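Local coordinates for protein beta-galactosidase (Trichoderma reesei, PDB 3OG2) that probably hydrolyses terminal non-reducing beta-D-galactose residues in beta-D-galactosides, as a family 35 glycoside hydrolase, at residues Arg39-Ser44 with Ser575-Asp580; Ile173-Glu178 with Ala206-Pro211. All blocks are in the same frame, centred on the assembly; numbering follows the deposited sequence. Where two conformers were deposited one is given.

Interaction 1: residues Arg39-Ser44 with Ser575-Asp580; sequences RVVIFS and SLMNPD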
loop_
_atom_site.group_PDB
_atom_site.type_symbol
_atom_site.label_atom_id
_atom_site.label_comp_id
_atom_site.label_asym_id
_atom_site.label_seq_id
_atom_site.Cartn_x
_atom_site.Cartn_y
_atom_site.Cartn_z
ATOM N N ARG A 39 19.686 20.281 -2.452
ATOM C CA ARG A 39 19.683 18.932 -3.028
ATOM C C ARG A 39 19.107 17.942 -2.028
ATOM O O ARG A 39 19.422 18.039 -0.819
ATOM C CB ARG A 39 21.106 18.456 -3.339
ATOM C CG ARG A 39 21.724 19.132 -4.568
ATOM C CD ARG A 39 22.981 18.326 -4.899
ATOM N NE ARG A 39 23.651 18.895 -6.079
ATOM C CZ ARG A 39 23.302 18.687 -7.340
ATOM N NH1 ARG A 39 22.220 17.908 -7.627
ATOM N NH2 ARG A 39 24.025 19.266 -8.296
ATOM N N VAL A 40 18.349 16.971 -2.502
ATOM C CA VAL A 40 17.745 15.984 -1.596
ATOM C C VAL A 40 17.715 14.640 -2.298
ATOM O O VAL A 40 17.594 14.570 -3.527
ATOM C CB VAL A 40 16.369 16.470 -1.140
ATOM C CG1 VAL A 40 15.420 16.727 -2.333
ATOM C CG2 VAL A 40 15.699 15.492 -0.164
ATOM N N VAL A 41 17.829 13.564 -1.534
ATOM C CA VAL A 41 17.483 12.235 -1.988
ATOM C C VAL A 41 16.008 12.077 -1.660
ATOM O O VAL A 41 15.654 12.098 -0.450
ATOM C CB VAL A 41 18.319 11.136 -1.318
ATOM C CG1 VAL A 41 17.790 9.742 -1.731
ATOM C CG2 VAL A 41 19.781 11.278 -1.642
ATOM N N ILE A 42 15.135 11.966 -2.650
ATOM C CA ILE A 42 13.711 11.700 -2.383
ATOM C C ILE A 42 13.571 10.205 -2.103
ATOM O O ILE A 42 13.883 9.354 -2.953
ATOM C CB ILE A 42 12.854 12.121 -3.578
ATOM C CG1 ILE A 42 12.907 13.641 -3.793
ATOM C CG2 ILE A 42 11.433 11.579 -3.433
ATOM C CD1 ILE A 42 12.309 14.410 -2.614
ATOM N N PHE A 43 13.137 9.897 -0.904
ATOM C CA PHE A 43 12.928 8.496 -0.481
ATOM C C PHE A 43 11.473 8.487 -0.045
ATOM O O PHE A 43 11.118 9.149 0.938
ATOM C CB PHE A 43 13.906 8.111 0.621
ATOM C CG PHE A 43 14.207 6.598 0.678
ATOM C CD1 PHE A 43 13.484 5.615 0.008
ATOM C CD2 PHE A 43 15.280 6.190 1.469
ATOM C CE1 PHE A 43 13.786 4.251 0.115
ATOM C CE2 PHE A 43 15.587 4.829 1.563
ATOM C CZ PHE A 43 14.866 3.851 0.908
ATOM N N SER A 44 10.640 7.789 -0.791
ATOM C CA SER A 44 9.183 7.884 -0.753
ATOM C C SER A 44 8.533 6.557 -0.506
ATOM O O SER A 44 9.101 5.535 -0.919
ATOM C CB SER A 44 8.763 8.446 -2.134
ATOM O OG SER A 44 7.337 8.564 -2.207
ATOM N N SER A 575 15.907 21.466 7.556
ATOM C CA SER A 575 16.378 21.145 6.186
ATOM C C SER A 575 15.890 19.730 5.893
ATOM O O SER A 575 15.479 19.024 6.831
ATOM C CB SER A 575 17.902 21.264 6.056
ATOM O OG SER A 575 18.556 20.424 6.985
ATOM N N LEU A 576 15.948 19.267 4.646
ATOM C CA LEU A 576 15.591 17.882 4.352
ATOM C C LEU A 576 16.749 16.919 4.596
ATOM O O LEU A 576 16.502 15.808 5.105
ATOM C CB LEU A 576 15.195 17.729 2.855
ATOM C CG LEU A 576 13.853 18.392 2.508
ATOM C CD1 LEU A 576 13.660 18.533 1.023
ATOM C CD2 LEU A 576 12.764 17.559 3.150
ATOM N N MET A 577 17.984 17.339 4.273
ATOM C CA MET A 577 19.159 16.509 4.491
ATOM C C MET A 577 19.880 17.030 5.736
ATOM O O MET A 577 19.935 18.254 5.961
ATOM C CB MET A 577 20.122 16.585 3.309
ATOM C CG MET A 577 19.498 16.185 1.982
ATOM S SD MET A 577 18.993 14.467 1.851
ATOM C CE MET A 577 20.652 13.742 1.687
ATOM N N ASN A 578 20.439 16.140 6.544
ATOM C CA ASN A 578 21.108 16.596 7.798
ATOM C C ASN A 578 20.239 17.526 8.644
ATOM O O ASN A 578 20.728 18.561 9.158
ATOM C CB ASN A 578 22.452 17.261 7.513
ATOM C CG ASN A 578 23.353 16.254 6.799
ATOM O OD1 ASN A 578 23.710 16.510 5.649
ATOM N ND2 ASN A 578 23.730 15.161 7.415
ATOM N N PRO A 579 18.983 17.195 8.883
ATOM C CA PRO A 579 18.152 18.115 9.677
ATOM C C PRO A 579 18.553 18.117 11.142
ATOM O O PRO A 579 19.115 17.145 11.700
ATOM C CB PRO A 579 16.768 17.458 9.610
ATOM C CG PRO A 579 17.095 15.976 9.489
ATOM C CD PRO A 579 18.244 15.979 8.529
ATOM N N ASP A 580 18.225 19.187 11.852
ATOM C CA ASP A 580 18.348 19.180 13.310
ATOM C C ASP A 580 17.460 18.067 13.842
ATOM O O ASP A 580 16.331 17.853 13.353
ATOM C CB ASP A 580 17.876 20.523 13.863
ATOM C CG ASP A 580 18.804 21.665 13.522
ATOM O OD1 ASP A 580 19.891 21.443 12.977
ATOM O OD2 ASP A 580 18.390 22.815 13.823
#
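Met577 leans onto the backbone of Arg39-Val41 and carries most of this contact. Its CB points toward the strand. CG comes next and sits beside the carbonyl oxygen of Arg39, with Met577 CG 3.4 Å from Arg39 O. The chain bends at chi2 (-65°), which puts SD in front of the next backbone N-H, that of Val41. This is a weak hydrogen bond, with Val41 N 3.7 Å from Met577 SD, but it is nearly straight at 169°. A further bend at chi3 (-74°) sets the terminal methyl near a branch of Val41, with Met577 CE 4.2 Å from Val41 CG2.

Leu576 covers the side chain of Val40. Its CB and CD1 both lie 3.8 Å from Val40 CG2. Val40 was deposited in two conformers, so this part of the packing is less certain. Within the loop, Ser575 OG bonds Met577 O at 2.8 Å.

The carboxylate of Glu38 binds the backbone N of both Leu576 and Met577, which fixes the loop next to the strand. Strand 38-47 belongs to the TIM-barrel domain. Strand 33-35 flanks it, and Val35 touches both Val40 and Leu576. Helix 374-377 packs on Val41 through Tyr375 and Ile376. The contact therefore joins the barrel to the loop between strands 558-559 and 583-585, in the range of beta-galactosidase domain 3.

Interaction 2: residues Ile173-Glu178 with Ala206-Pro211; sequences ILYQPE and AGIIVP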
loop_
_atom_site.group_PDB
_atom_site.type_symbol
_atom_site.label_atom_id
_atom_site.label_comp_id
_atom_site.label_asym_id
_atom_site.label_seq_id
_atom_site.Cartn_x
_atom_site.Cartn_y
_atom_site.Cartn_z
ATOM N N ILE A 173 5.004 18.071 -4.452
ATOM C CA ILE A 173 6.222 18.513 -5.148
ATOM C C ILE A 173 6.376 17.954 -6.553
ATOM O O ILE A 173 7.184 18.466 -7.319
ATOM C CB ILE A 173 7.482 18.113 -4.309
ATOM C CG1 ILE A 173 7.580 16.610 -4.052
ATOM C CG2 ILE A 173 7.530 18.948 -3.039
ATOM C CD1 ILE A 173 8.922 16.172 -3.514
ATOM N N LEU A 174 5.635 16.905 -6.892
ATOM C CA LEU A 174 5.798 16.200 -8.175
ATOM C C LEU A 174 4.420 15.673 -8.581
ATOM O O LEU A 174 3.585 15.394 -7.737
ATOM C CB LEU A 174 6.734 15.027 -8.083
ATOM C CG LEU A 174 8.204 15.360 -7.818
ATOM C CD1 LEU A 174 8.935 14.048 -7.470
ATOM C CD2 LEU A 174 8.828 16.017 -9.055
ATOM N N TYR A 175 4.207 15.584 -9.902
ATOM C CA TYR A 175 2.970 15.051 -10.440
ATOM C C TYR A 175 3.280 14.034 -11.522
ATOM O O TYR A 175 4.074 14.301 -12.423
ATOM C CB TYR A 175 2.161 16.228 -11.001
ATOM C CG TYR A 175 0.809 15.937 -11.596
ATOM C CD1 TYR A 175 0.629 15.316 -12.844
ATOM C CD2 TYR A 175 -0.351 16.339 -10.873
ATOM C CE1 TYR A 175 -0.608 15.066 -13.342
ATOM C CE2 TYR A 175 -1.610 16.109 -11.427
ATOM C CZ TYR A 175 -1.728 15.475 -12.663
ATOM O OH TYR A 175 -2.991 15.262 -13.203
ATOM N N GLN A 176 2.565 12.903 -11.473
ATOM C CA GLN A 176 2.709 11.885 -12.531
ATOM C C GLN A 176 1.430 11.871 -13.358
ATOM O O GLN A 176 0.329 11.586 -12.838
ATOM C CB GLN A 176 2.888 10.489 -11.894
ATOM C CG GLN A 176 2.921 9.382 -12.944
ATOM C CD GLN A 176 2.900 8.028 -12.294
ATOM O OE1 GLN A 176 3.867 7.614 -11.607
ATOM N NE2 GLN A 176 1.813 7.253 -12.473
ATOM N N PRO A 177 1.517 12.108 -14.660
ATOM C CA PRO A 177 0.409 11.941 -15.559
ATOM C C PRO A 177 0.369 10.489 -16.072
ATOM O O PRO A 177 1.428 9.934 -16.380
ATOM C CB PRO A 177 0.753 12.900 -16.715
ATOM C CG PRO A 177 2.247 13.056 -16.693
ATOM C CD PRO A 177 2.751 12.620 -15.358
ATOM N N GLU A 178 -0.834 9.902 -16.200
ATOM C CA GLU A 178 -0.925 8.530 -16.779
ATOM C C GLU A 178 -0.270 7.527 -15.825
ATOM O O GLU A 178 -0.004 7.850 -14.638
ATOM C CB GLU A 178 -0.370 8.458 -18.227
ATOM C CG GLU A 178 -1.443 8.159 -19.281
ATOM C CD GLU A 178 -1.873 6.712 -19.332
ATOM O OE1 GLU A 178 -1.166 5.844 -18.731
ATOM O OE2 GLU A 178 -2.893 6.355 -19.991
ATOM N N ALA A 206 -4.935 22.758 -15.629
ATOM C CA ALA A 206 -5.585 22.823 -14.300
ATOM C C ALA A 206 -4.690 23.465 -13.252
ATOM O O ALA A 206 -5.117 23.559 -12.076
ATOM C CB ALA A 206 -5.968 21.412 -13.838
ATOM N N GLY A 207 -3.505 23.942 -13.651
ATOM C CA GLY A 207 -2.650 24.669 -12.754
ATOM C C GLY A 207 -1.448 23.928 -12.190
ATOM O O GLY A 207 -0.787 24.461 -11.295
ATOM N N ILE A 208 -1.185 22.708 -12.676
ATOM C CA ILE A 208 -0.034 21.984 -12.171
ATOM C C ILE A 208 1.218 22.636 -12.743
ATOM O O ILE A 208 1.330 22.690 -13.980
ATOM C CB ILE A 208 -0.113 20.492 -12.558
ATOM C CG1 ILE A 208 -1.347 19.831 -11.957
ATOM C CG2 ILE A 208 1.164 19.756 -12.203
ATOM C CD1 ILE A 208 -1.367 19.772 -10.418
ATOM N N ILE A 209 2.096 23.145 -11.859
ATOM C CA ILE A 209 3.326 23.805 -12.324
ATOM C C ILE A 209 4.552 23.103 -11.759
ATOM O O ILE A 209 5.655 23.439 -12.160
ATOM C CB ILE A 209 3.369 25.304 -11.968
ATOM C CG1 ILE A 209 3.229 25.560 -10.470
ATOM C CG2 ILE A 209 2.305 26.049 -12.807
ATOM C CD1 ILE A 209 3.419 27.060 -10.135
ATOM N N VAL A 210 4.402 22.123 -10.828
ATOM C CA VAL A 210 5.536 21.352 -10.368
ATOM C C VAL A 210 5.985 20.429 -11.481
ATOM O O VAL A 210 5.300 20.289 -12.513
ATOM C CB VAL A 210 5.193 20.566 -9.078
ATOM C CG1 VAL A 210 4.930 21.600 -7.928
ATOM C CG2 VAL A 210 4.035 19.596 -9.261
ATOM N N PRO A 211 7.167 19.826 -11.330
ATOM C CA PRO A 211 7.655 18.966 -12.412
ATOM C C PRO A 211 6.761 17.734 -12.581
ATOM O O PRO A 211 6.238 17.178 -11.621
ATOM C CB PRO A 211 9.038 18.545 -11.955
ATOM C CG PRO A 211 9.455 19.680 -11.001
ATOM C CD PRO A 211 8.178 19.977 -10.255
#
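Tyr175 meets both the backbone and the side chains of Ile208-Pro211. Its N-H bonds Pro211 O at a Tyr175 N to Pro211 O distance of 3.1 Å, nearly along the C=O axis. Ile208 meets the CD2 and CE2 atoms of the ring, the two side chains crossing at about a right angle. Ile208 CD1 is 3.6 Å from Tyr175 CD2, and Ile208 CG2 is 3.9 Å from both CB and CG of Tyr175. An alanine in place of Ile208 would probably open a gap beside CB, CG, CD2 and CE2 of the tyrosine and leave its ring freer to shift. Leu174 CD2 rests 3.9 Å from Pro211 CB.

Further out, Gln165 OE1 takes the N-H of Ile209 and of Val210, and its NE2 holds Gly207 O. Arg204 NH1 binds the carbonyl oxygens of Ile208 and Val210. Gly207 ends helix 193-205 in a Schellman motif. Ala158 and Ile161 of helix 144-163 and Ala203 of helix 193-205 also touch Tyr175.

The contact is mainly apolar. Ile173 O is buried with no polar partner and faces carbon, with Val210 CB and Pro211 CD each 3.4 Å from it. Directed polar grip across the two segments thus rests on the single backbone bond of Tyr175.

Overall arrangement
Both contacts are buried, and both reach the barrel sheet, through strand 38-47 in interaction 1 and strand 172-177 in interaction 2. Their centres lie 21 Å apart, yet Ile42 CD1 packs 3.9 Å from Ile173 CD1. Each joins a barrel strand to a loop. Interaction 1 spans over 500 residues and ties the barrel to a loop of beta-galactosidase domain 3. The one hydrogen bond between its two segments is a weak one to sulfur, with Glu38 adding hydrogen bonds beside it. Interaction 2 stays within the barrel, is local in sequence, covers more surface and uses an ordinary backbone hydrogen bond. It lies nearer the galactose site, with Tyr175 about 9 Å from Ile119 between side chains.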